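Local coordinates for protein beta-lactamase Mb2281c (PDB 3I7J) that probably hydrolyses beta-lactams or related ester or amide substrates, as a member of the beta-lactamase family that is likely serine-dependent, at residues G8-P13 and L244-A249. Sequence-based numbering, arbitrary orientation.
Sequences GGWPVP and LVVLTA
Trp10 meets Val246 and Thr248 through the benzene half of its indole. CZ3 of Trp10 lies 3.9 Å from CG1 of Val246, which approaches obliquely, and 3.9 Å from CG2 of Thr248, which sits at the ring edge near its plane. CG2 of Thr248, anti to the carbonyl carbon of Thr248, is the branch that reaches the indole, while OG1 (chi1 82°) is hydrogen-bonded to Gly231 O and Arg250 N. The two branches of the threonine thus serve different ends, the methyl for apolar packing and the hydroxyl for hydrogen bonds to backbone atoms. Val12 adds a looser touch, its CG1 4.2 Å from CB of Thr248.

Beyond them, Pro13 meets Ala249, just past the end of strand 242-248: CB of Pro13 stands 4.1 Å from CB of Ala249, and CD of Pro13 lies 3.5 Å from O of Ala249. No hydrogen bond links the two segments. Pro11, centre of an inverse gamma turn, uses its O to accept from NH1 of Arg250.

Trp10 also packs on Leu259, Trp260 and Ile263 of helix 256-271. It therefore sits between that helix and strand 242-248, and joins the loop before strand 15-21 to both, a helix packed on the antiparallel sheet by way of an N-terminal loop, consistent with the alpha/beta domain of the serine beta-lactamase fold.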
ATOM      1  N   GLY A   8      15.880  17.582   2.276  1.00 21.78           N
ATOM      2  CA  GLY A   8      17.207  18.011   1.866  1.00 17.13           C
ATOM      3  C   GLY A   8      18.284  17.618   2.857  1.00 22.62           C
ATOM      4  O   GLY A   8      19.454  17.509   2.498  1.00 21.23           O
ATOM      5  N   GLY A   9      17.891  17.400   4.109  1.00 17.77           N
ATOM      6  CA  GLY A   9      18.858  17.021   5.121  1.00 16.99           C
ATOM      7  C   GLY A   9      18.867  15.534   5.408  1.00 23.91           C
ATOM      8  O   GLY A   9      19.568  15.080   6.311  1.00 20.96           O
ATOM      9  N   TRP A  10      18.092  14.766   4.645  1.00 25.27           N
ATOM     10  CA  TRP A  10      18.035  13.317   4.843  1.00 21.95           C
ATOM     11  C   TRP A  10      19.270  12.620   4.301  1.00 18.90           C
ATOM     12  O   TRP A  10      19.805  12.997   3.258  1.00 22.08           O
ATOM     13  CB  TRP A  10      16.795  12.728   4.163  1.00 25.82           C
ATOM     14  CG  TRP A  10      15.536  12.833   4.970  1.00 20.27           C
ATOM     15  CD1 TRP A  10      15.274  13.725   5.970  1.00 21.83           C
ATOM     16  CD2 TRP A  10      14.341  12.061   4.799  1.00 22.75           C
ATOM     17  NE1 TRP A  10      13.992  13.560   6.430  1.00 20.37           N
ATOM     18  CE2 TRP A  10      13.395  12.545   5.727  1.00 23.14           C
ATOM     19  CE3 TRP A  10      13.976  11.006   3.946  1.00 13.88           C
ATOM     20  CZ2 TRP A  10      12.100  12.014   5.828  1.00 23.75           C
ATOM     21  CZ3 TRP A  10      12.693  10.479   4.047  1.00 19.56           C
ATOM     22  CH2 TRP A  10      11.770  10.984   4.982  1.00 16.66           C
ATOM     23  N   PRO A  11      19.744  11.592   5.013  1.00 16.18           N
ATOM     24  CA  PRO A  11      20.924  10.836   4.598  1.00 16.26           C
ATOM     25  C   PRO A  11      20.589   9.815   3.511  1.00 19.42           C
ATOM     26  O   PRO A  11      20.763   8.613   3.702  1.00 19.34           O
ATOM     27  CB  PRO A  11      21.371  10.175   5.897  1.00 15.22           C
ATOM     28  CG  PRO A  11      20.065   9.889   6.569  1.00 20.28           C
ATOM     29  CD  PRO A  11      19.307  11.183   6.362  1.00 12.40           C
ATOM     30  N   VAL A  12      20.109  10.302   2.372  1.00 18.13           N
ATOM     31  CA  VAL A  12      19.748   9.442   1.252  1.00 21.53           C
ATOM     32  C   VAL A  12      20.321  10.026  -0.044  1.00 22.22           C
ATOM     33  O   VAL A  12      20.476  11.234  -0.166  1.00 28.62           O
ATOM     34  CB  VAL A  12      18.214   9.343   1.107  1.00 19.26           C
ATOM     35  CG1 VAL A  12      17.599   8.884   2.416  1.00 13.58           C
ATOM     36  CG2 VAL A  12      17.649  10.696   0.693  1.00 14.00           C
ATOM     37  N   PRO A  13      20.638   9.171  -1.030  1.00 21.12           N
ATOM     38  CA  PRO A  13      21.195   9.613  -2.316  1.00 16.57           C
ATOM     39  C   PRO A  13      20.240  10.525  -3.091  1.00 25.02           C
ATOM     40  O   PRO A  13      20.672  11.363  -3.881  1.00 19.05           O
ATOM     41  CB  PRO A  13      21.459   8.297  -3.047  1.00 21.70           C
ATOM     42  CG  PRO A  13      21.717   7.326  -1.924  1.00 17.85           C
ATOM     43  CD  PRO A  13      20.625   7.699  -0.946  1.00 20.95           C
ATOM     44  N   LEU A 244       0.334  11.448   2.207  1.00  7.29           N
ATOM     45  CA  LEU A 244       1.744  11.773   2.081  1.00 15.58           C
ATOM     46  C   LEU A 244       2.448  10.670   1.331  1.00  9.22           C
ATOM     47  O   LEU A 244       2.287   9.495   1.646  1.00 13.14           O
ATOM     48  CB  LEU A 244       2.396  11.954   3.461  1.00  9.79           C
ATOM     49  CG  LEU A 244       3.930  12.075   3.470  1.00 15.69           C
ATOM     50  CD1 LEU A 244       4.375  13.286   2.659  1.00 11.85           C
ATOM     51  CD2 LEU A 244       4.425  12.182   4.909  1.00  5.72           C
ATOM     52  N   VAL A 245       3.211  11.058   0.320  1.00 12.55           N
ATOM     53  CA  VAL A 245       3.973  10.109  -0.472  1.00 11.00           C
ATOM     54  C   VAL A 245       5.451  10.468  -0.343  1.00 17.49           C
ATOM     55  O   VAL A 245       5.829  11.620  -0.559  1.00 17.51           O
ATOM     56  CB  VAL A 245       3.595  10.183  -1.971  1.00  7.58           C
ATOM     57  CG1 VAL A 245       4.638   9.453  -2.798  1.00  4.17           C
ATOM     58  CG2 VAL A 245       2.216   9.555  -2.205  1.00  4.35           C
ATOM     59  N   VAL A 246       6.279   9.497   0.036  1.00 12.03           N
ATOM     60  CA  VAL A 246       7.718   9.723   0.137  1.00 10.78           C
ATOM     61  C   VAL A 246       8.479   8.583  -0.529  1.00  7.28           C
ATOM     62  O   VAL A 246       8.279   7.414  -0.199  1.00 16.02           O
ATOM     63  CB  VAL A 246       8.221   9.840   1.608  1.00 11.19           C
ATOM     64  CG1 VAL A 246       9.749   9.890   1.621  1.00  7.96           C
ATOM     65  CG2 VAL A 246       7.677  11.110   2.263  1.00 11.59           C
ATOM     66  N   LEU A 247       9.346   8.937  -1.471  1.00 10.38           N
ATOM     67  CA  LEU A 247      10.174   7.964  -2.181  1.00 10.68           C
ATOM     68  C   LEU A 247      11.634   8.405  -2.115  1.00 16.53           C
ATOM     69  O   LEU A 247      11.959   9.550  -2.448  1.00 15.02           O
ATOM     70  CB  LEU A 247       9.741   7.850  -3.648  1.00 13.92           C
ATOM     71  CG  LEU A 247       8.318   7.358  -3.948  1.00 15.60           C
ATOM     72  CD1 LEU A 247       8.115   7.324  -5.460  1.00 11.13           C
ATOM     73  CD2 LEU A 247       8.089   5.975  -3.345  1.00  6.70           C
ATOM     74  N   THR A 248      12.500   7.499  -1.666  1.00 17.96           N
ATOM     75  CA  THR A 248      13.930   7.770  -1.558  1.00 13.35           C
ATOM     76  C   THR A 248      14.732   6.656  -2.217  1.00 22.49           C
ATOM     77  O   THR A 248      14.218   5.560  -2.476  1.00 16.08           O
ATOM     78  CB  THR A 248      14.410   7.863  -0.095  1.00 15.47           C
ATOM     79  OG1 THR A 248      14.631   6.545   0.430  1.00 18.48           O
ATOM     80  CG2 THR A 248      13.384   8.587   0.762  1.00  8.48           C
ATOM     81  N   ALA A 249      16.001   6.953  -2.480  1.00 24.22           N
ATOM     82  CA  ALA A 249      16.914   6.010  -3.107  1.00 22.26           C
ATOM     83  C   ALA A 249      17.785   5.291  -2.078  1.00 22.71           C
ATOM     84  O   ALA A 249      18.936   4.955  -2.353  1.00 27.96           O
ATOM     85  CB  ALA A 249      17.794   6.741  -4.118  1.00 25.37           C
TER